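Local atomic coordinates of extracellular haem-binding protein (Streptomyces reticuli, PDB entry 3FPW), a protein that binds and degrades haem outside the cell and, as an octamer, probably interacts with its cognate two-component sensor kinase. Residues Val88-Val93 against Ala166-Ala171; Tyr113-Arg118 against Gly148-Ala153. All blocks are in the same frame, centred on the assembly; numbering follows the deposited sequence. Where two conformers were deposited one is given.

Contact 1 of 2, residues Val88-Val93 against Ala166-Ala171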
loop_
_atom_site.group_PDB
_atom_site.type_symbol
_atom_site.label_atom_id
_atom_site.label_comp_id
_atom_site.label_asym_id
_atom_site.label_seq_id
_atom_site.Cartn_x
_atom_site.Cartn_y
_atom_site.Cartn_z
ATOM N N VAL A 88 -21.465 -1.215 16.620
ATOM C CA VAL A 88 -20.184 -0.503 16.573
ATOM C C VAL A 88 -19.048 -1.482 16.423
ATOM O O VAL A 88 -19.208 -2.676 16.692
ATOM C CB VAL A 88 -19.929 0.345 17.837
ATOM C CG1 VAL A 88 -21.062 1.389 18.019
ATOM C CG2 VAL A 88 -19.734 -0.536 19.115
ATOM N N SER A 89 -17.909 -0.982 15.964
ATOM C CA SER A 89 -16.660 -1.697 16.105
ATOM C C SER A 89 -15.855 -1.004 17.187
ATOM O O SER A 89 -15.982 0.219 17.396
ATOM C CB SER A 89 -15.843 -1.699 14.792
ATOM O OG SER A 89 -16.500 -2.401 13.746
ATOM N N VAL A 90 -14.991 -1.768 17.852
ATOM C CA VAL A 90 -14.209 -1.241 18.964
ATOM C C VAL A 90 -12.772 -1.711 18.800
ATOM O O VAL A 90 -12.514 -2.861 18.429
ATOM C CB VAL A 90 -14.775 -1.712 20.339
ATOM C CG1 VAL A 90 -13.964 -1.118 21.490
ATOM C CG2 VAL A 90 -16.231 -1.295 20.482
ATOM N N ALA A 91 -11.830 -0.812 19.051
ATOM C CA ALA A 91 -10.420 -1.200 19.018
ATOM C C ALA A 91 -9.730 -0.722 20.263
ATOM O O ALA A 91 -10.007 0.395 20.735
ATOM C CB ALA A 91 -9.719 -0.609 17.807
ATOM N N VAL A 92 -8.766 -1.511 20.752
ATOM C CA VAL A 92 -7.870 -1.000 21.791
ATOM C C VAL A 92 -6.458 -1.016 21.216
ATOM O O VAL A 92 -5.997 -2.051 20.727
ATOM C CB VAL A 92 -7.940 -1.850 23.083
ATOM C CG1 VAL A 92 -6.972 -1.338 24.148
ATOM C CG2 VAL A 92 -9.387 -1.910 23.626
ATOM N N VAL A 93 -5.801 0.140 21.235
ATOM C CA VAL A 93 -4.478 0.303 20.638
ATOM C C VAL A 93 -3.479 0.733 21.728
ATOM O O VAL A 93 -3.729 1.637 22.524
ATOM C CB VAL A 93 -4.519 1.347 19.472
ATOM C CG1 VAL A 93 -3.108 1.642 18.942
ATOM C CG2 VAL A 93 -5.437 0.862 18.334
ATOM N N ALA A 166 -2.830 3.211 26.547
ATOM C CA ALA A 166 -3.689 2.644 25.521
ATOM C C ALA A 166 -4.710 3.683 25.073
ATOM O O ALA A 166 -4.960 4.671 25.769
ATOM C CB ALA A 166 -4.405 1.404 26.054
ATOM N N GLY A 167 -5.291 3.445 23.912
ATOM C CA GLY A 167 -6.469 4.211 23.490
ATOM C C GLY A 167 -7.574 3.228 23.192
ATOM O O GLY A 167 -7.315 2.138 22.685
ATOM N N ILE A 168 -8.819 3.606 23.489
ATOM C CA ILE A 168 -9.981 2.821 23.108
ATOM C C ILE A 168 -10.754 3.638 22.078
ATOM O O ILE A 168 -11.039 4.821 22.319
ATOM C CB ILE A 168 -10.888 2.562 24.312
ATOM C CG1 ILE A 168 -10.113 1.795 25.380
ATOM C CG2 ILE A 168 -12.126 1.792 23.856
ATOM C CD1 ILE A 168 -10.858 1.646 26.710
ATOM N N GLY A 169 -11.026 3.032 20.926
ATOM C CA GLY A 169 -11.722 3.711 19.837
ATOM C C GLY A 169 -12.993 2.984 19.444
ATOM O O GLY A 169 -13.037 1.772 19.442
ATOM N N VAL A 170 -14.053 3.742 19.150
ATOM C CA VAL A 170 -15.352 3.170 18.798
ATOM C C VAL A 170 -15.853 3.887 17.590
ATOM O O VAL A 170 -15.681 5.112 17.471
ATOM C CB VAL A 170 -16.376 3.349 19.937
ATOM C CG1 VAL A 170 -17.780 2.824 19.533
ATOM C CG2 VAL A 170 -15.880 2.603 21.157
ATOM N N ALA A 171 -16.442 3.139 16.681
ATOM C CA ALA A 171 -17.031 3.774 15.502
ATOM C C ALA A 171 -18.269 3.016 15.070
ATOM O O ALA A 171 -18.399 1.834 15.384
ATOM C CB ALA A 171 -15.979 3.804 14.360
#
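Val90 lies side by side with Val170 on one face of an antiparallel sheet, its CG2 4.0 Å from Val170 CG2, while its CG1 leans the other way along the strand to Ile168 CG2. The two segments are the inner strands of a four-stranded antiparallel sheet with strand order 2-1-4-3: residues 88-93 take further backbone bonds from strand 99-104, and residues 166-171 from strand 155-160. The axes of these short segments approach to 4.7 Å, with N-to-C directions 168° apart. Ser89-Ala171, Ala91-Gly169 and Val93-Gly167 are hydrogen-bonded pairs, each closed by two N-H...O=C bonds; the straightest joins Gly169 N to Ala91 O, at 2.8 Å and 171°. Between them stand the non-hydrogen-bonded pairs Val90-Val170 and Val92-Ile168, where CA-H groups also approach the carbonyls.

The pairing sorts the side chains by face. Val90, Val92, Ile168 and Val170 form a wholly aliphatic layer, covered by helices 67-83 and 176-187. Val92 repeats the side-by-side packing with Ile168, CG2 against CG1 at 4.2 Å; in both residues the touching branch is anti to the carbonyl carbon, which sets it beside its own backbone N. The other face carries Ser89, Ala91, Val93 and Ala171 and receives helix 112-126. Gly167 and Gly169 put no side chain on that face, so it stays low opposite Val93 and Ala91. The hydroxyl of Ser89 is hydrogen-bonded to Ser112 at the start of this helix.

At the end of the pairing the CB bond of Val88 is turned toward the partner strand, while the residue still packs on helix 67-83: its CB sits 3.3 Å from Ala171 O and 3.7 Å from Val170 CG1.

Contact 2 of 2, residues Tyr113-Arg118 against Gly148-Ala153. With PO4 (phosphate ion), chain E; PO4 (phosphate ion), chain G; PO4 (phosphate ion), chain D.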
loop_
_atom_site.group_PDB
_atom_site.type_symbol
_atom_site.label_atom_id
_atom_site.label_comp_id
_atom_site.label_asym_id
_atom_site.label_seq_id
_atom_site.Cartn_x
_atom_site.Cartn_y
_atom_site.Cartn_z
ATOM N N TYR A 113 -14.580 -0.383 11.309
ATOM C CA TYR A 113 -13.513 -1.178 11.877
ATOM C C TYR A 113 -12.204 -0.396 11.872
ATOM O O TYR A 113 -11.579 -0.185 12.937
ATOM C CB TYR A 113 -13.372 -2.463 11.063
ATOM C CG TYR A 113 -12.418 -3.451 11.646
ATOM C CD1 TYR A 113 -11.126 -3.517 11.178
ATOM C CD2 TYR A 113 -12.817 -4.361 12.645
ATOM C CE1 TYR A 113 -10.235 -4.424 11.688
ATOM C CE2 TYR A 113 -11.919 -5.289 13.144
ATOM C CZ TYR A 113 -10.627 -5.297 12.662
ATOM O OH TYR A 113 -9.691 -6.198 13.102
ATOM N N GLU A 114 -11.818 0.109 10.693
ATOM C CA GLU A 114 -10.611 0.945 10.593
ATOM C C GLU A 114 -10.780 2.280 11.303
ATOM O O GLU A 114 -9.830 2.805 11.874
ATOM C CB GLU A 114 -10.173 1.117 9.140
ATOM C CG GLU A 114 -9.697 -0.220 8.531
ATOM C CD GLU A 114 -8.994 -0.036 7.188
ATOM O OE1 GLU A 114 -8.400 1.041 6.971
ATOM O OE2 GLU A 114 -9.000 -0.990 6.371
ATOM N N SER A 115 -11.993 2.831 11.262
ATOM C CA SER A 115 -12.272 4.086 11.945
ATOM C C SER A 115 -11.977 3.933 13.435
ATOM O O SER A 115 -11.333 4.783 14.019
ATOM C CB SER A 115 -13.726 4.507 11.724
ATOM O OG SER A 115 -14.025 5.733 12.383
ATOM N N ALA A 116 -12.446 2.845 14.041
ATOM C CA ALA A 116 -12.233 2.611 15.471
ATOM C C ALA A 116 -10.739 2.475 15.779
ATOM O O ALA A 116 -10.227 3.092 16.732
ATOM C CB ALA A 116 -12.963 1.381 15.916
ATOM N N GLU A 117 -10.032 1.725 14.933
ATOM C CA GLU A 117 -8.593 1.558 15.114
ATOM C C GLU A 117 -7.855 2.883 15.075
ATOM O O GLU A 117 -7.006 3.164 15.934
ATOM C CB GLU A 117 -8.029 0.654 14.026
ATOM C CG GLU A 117 -8.021 -0.799 14.323
ATOM C CD GLU A 117 -7.086 -1.531 13.367
ATOM O OE1 GLU A 117 -7.325 -1.403 12.148
ATOM O OE2 GLU A 117 -6.113 -2.193 13.820
ATOM N N ARG A 118 -8.164 3.706 14.079
ATOM C CA ARG A 118 -7.464 4.974 13.936
ATOM C C ARG A 118 -7.792 5.938 15.058
ATOM O O ARG A 118 -6.915 6.678 15.498
ATOM C CB ARG A 118 -7.727 5.592 12.573
ATOM C CG ARG A 118 -7.123 4.749 11.483
ATOM C CD ARG A 118 -7.291 5.407 10.125
ATOM N NE ARG A 118 -6.428 4.738 9.157
ATOM C CZ ARG A 118 -5.525 5.355 8.413
ATOM N NH1 ARG A 118 -5.391 6.688 8.469
ATOM N NH2 ARG A 118 -4.786 4.640 7.579
ATOM N N GLY A 148 -1.951 7.573 9.851
ATOM C CA GLY A 148 -2.538 6.619 10.799
ATOM C C GLY A 148 -3.554 7.244 11.740
ATOM O O GLY A 148 -4.169 6.553 12.553
ATOM N N THR A 149 -3.744 8.551 11.608
ATOM C CA THR A 149 -4.644 9.292 12.508
ATOM C C THR A 149 -6.084 9.482 12.003
ATOM O O THR A 149 -6.374 9.380 10.804
ATOM C CB THR A 149 -4.071 10.670 12.869
ATOM O OG1 THR A 149 -4.000 11.474 11.689
ATOM C CG2 THR A 149 -2.650 10.514 13.469
ATOM N N LEU A 150 -6.983 9.750 12.938
ATOM C CA LEU A 150 -8.355 10.107 12.615
ATOM C C LEU A 150 -8.851 11.029 13.702
ATOM O O LEU A 150 -9.085 10.603 14.827
ATOM C CB LEU A 150 -9.228 8.851 12.504
ATOM C CG LEU A 150 -10.683 9.137 12.160
ATOM C CD1 LEU A 150 -10.830 10.027 10.941
ATOM C CD2 LEU A 150 -11.426 7.792 11.953
ATOM N N PHE A 151 -8.986 12.308 13.362
ATOM C CA PHE A 151 -9.330 13.337 14.333
ATOM C C PHE A 151 -10.853 13.513 14.389
ATOM O O PHE A 151 -11.422 14.510 13.926
ATOM C CB PHE A 151 -8.645 14.633 13.923
ATOM C CG PHE A 151 -7.196 14.676 14.300
ATOM C CD1 PHE A 151 -6.241 13.971 13.575
ATOM C CD2 PHE A 151 -6.779 15.395 15.416
ATOM C CE1 PHE A 151 -4.893 14.009 13.924
ATOM C CE2 PHE A 151 -5.426 15.425 15.773
ATOM C CZ PHE A 151 -4.485 14.732 15.039
ATOM N N LEU A 152 -11.516 12.517 14.941
ATOM C CA LEU A 152 -12.963 12.432 14.901
ATOM C C LEU A 152 -13.391 11.774 16.205
ATOM O O LEU A 152 -12.820 10.750 16.602
ATOM C CB LEU A 152 -13.365 11.569 13.702
ATOM C CG LEU A 152 -14.840 11.264 13.519
ATOM C CD1 LEU A 152 -15.626 12.556 13.208
ATOM C CD2 LEU A 152 -14.993 10.226 12.418
ATOM N N ALA A 153 -14.337 12.408 16.899
ATOM C CA ALA A 153 -14.825 11.921 18.190
ATOM C C ALA A 153 -15.067 10.410 18.203
ATOM O O ALA A 153 -15.630 9.844 17.265
ATOM C CB ALA A 153 -16.113 12.664 18.565
HETATM P P PO4 E . -5.296 1.341 10.221
HETATM O O1 PO4 E . -5.763 0.854 11.574
HETATM O O2 PO4 E . -6.476 1.783 9.372
HETATM O O3 PO4 E . -4.356 2.515 10.403
HETATM O O4 PO4 E . -4.569 0.206 9.529
HETATM P P PO4 G . -2.287 6.397 6.340
HETATM O O1 PO4 G . -2.958 7.452 7.195
HETATM O O2 PO4 G . -3.254 5.873 5.301
HETATM O O3 PO4 G . -1.091 7.026 5.659
HETATM O O4 PO4 G . -1.822 5.247 7.205
HETATM P P PO4 D . -17.817 6.689 12.546
HETATM O O1 PO4 D . -18.643 6.206 13.733
HETATM O O2 PO4 D . -18.656 7.715 11.826
HETATM O O3 PO4 D . -16.624 7.376 13.128
HETATM O O4 PO4 D . -17.338 5.612 11.545
HETATM O O HOH W 1 -7.951 8.241 8.916
#
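Arg118 CB packs on Leu150 CB at 3.6 Å, the first of a series of contacts that runs from the helix to the tip of the arginine. CG, anti to the carbonyl carbon (chi1 -66°), comes within 3.6 Å of Gly148 O, and CD continues past the same oxygen. From CG to NE the chain is extended. NE gives a hydrogen bond of 3.0 Å to O2 of the chain E phosphate, an oxygen lying at the edge of the guanidinium, in its plane. NH1 and NH2 grip the chain G phosphate with a bond each, to O1 and O2, and O1 also accepts a bond of 2.8 Å from Gly148 N. Gly148 CA covers one face of the guanidinium, offset toward its rim, while a water accepts from NH1 and donates to Thr149 O.

Helix 112-126 of this HbpS-like family member is thus joined to the irregular loop leading into strand 155-160, beside a subunit interface: Pro147 of the second subunit packs on Arg118, and Thr142 of that subunit is hydrogen-bonded to Phe151 O. The phosphates probably come from the crystallisation liquor, though such ions often mark pockets. An alanine in place of Arg118 removes the guanidinium bonds and would probably leave the chain G phosphate with Gly148 N as its remaining partner in the two segments, and Thr149 O without its water link to the helix.

Leu150 CD2 reaches Ser115, a turn before Arg118; in one of its two conformers OG lies 3.3 Å from that methyl, with a weak, doubtful bond to the chain D phosphate.

Helix 112-126 lies between the sheet of contact 1 and the loop of contact 2, and the centres of the two contacts are 8 Å apart: contact 1 supplies the sheet face beneath residues 113-118, and contact 2 sets the loop 148-153 against another side of the same helix. Ala116 CB rests 3.5 Å from Gly169 O, and Ala91 CB meets Glu117 CA at 3.6 Å. The chain D phosphate, about 4 Å from the side chain of Ala171, also borders Leu152 (CD2 to O3 3.4 Å) and so touches both contacts. Iron is more remote: a bound iron(III) ion lies about 10 Å from the side chain of Val88, and one about 12 Å from that of Leu150.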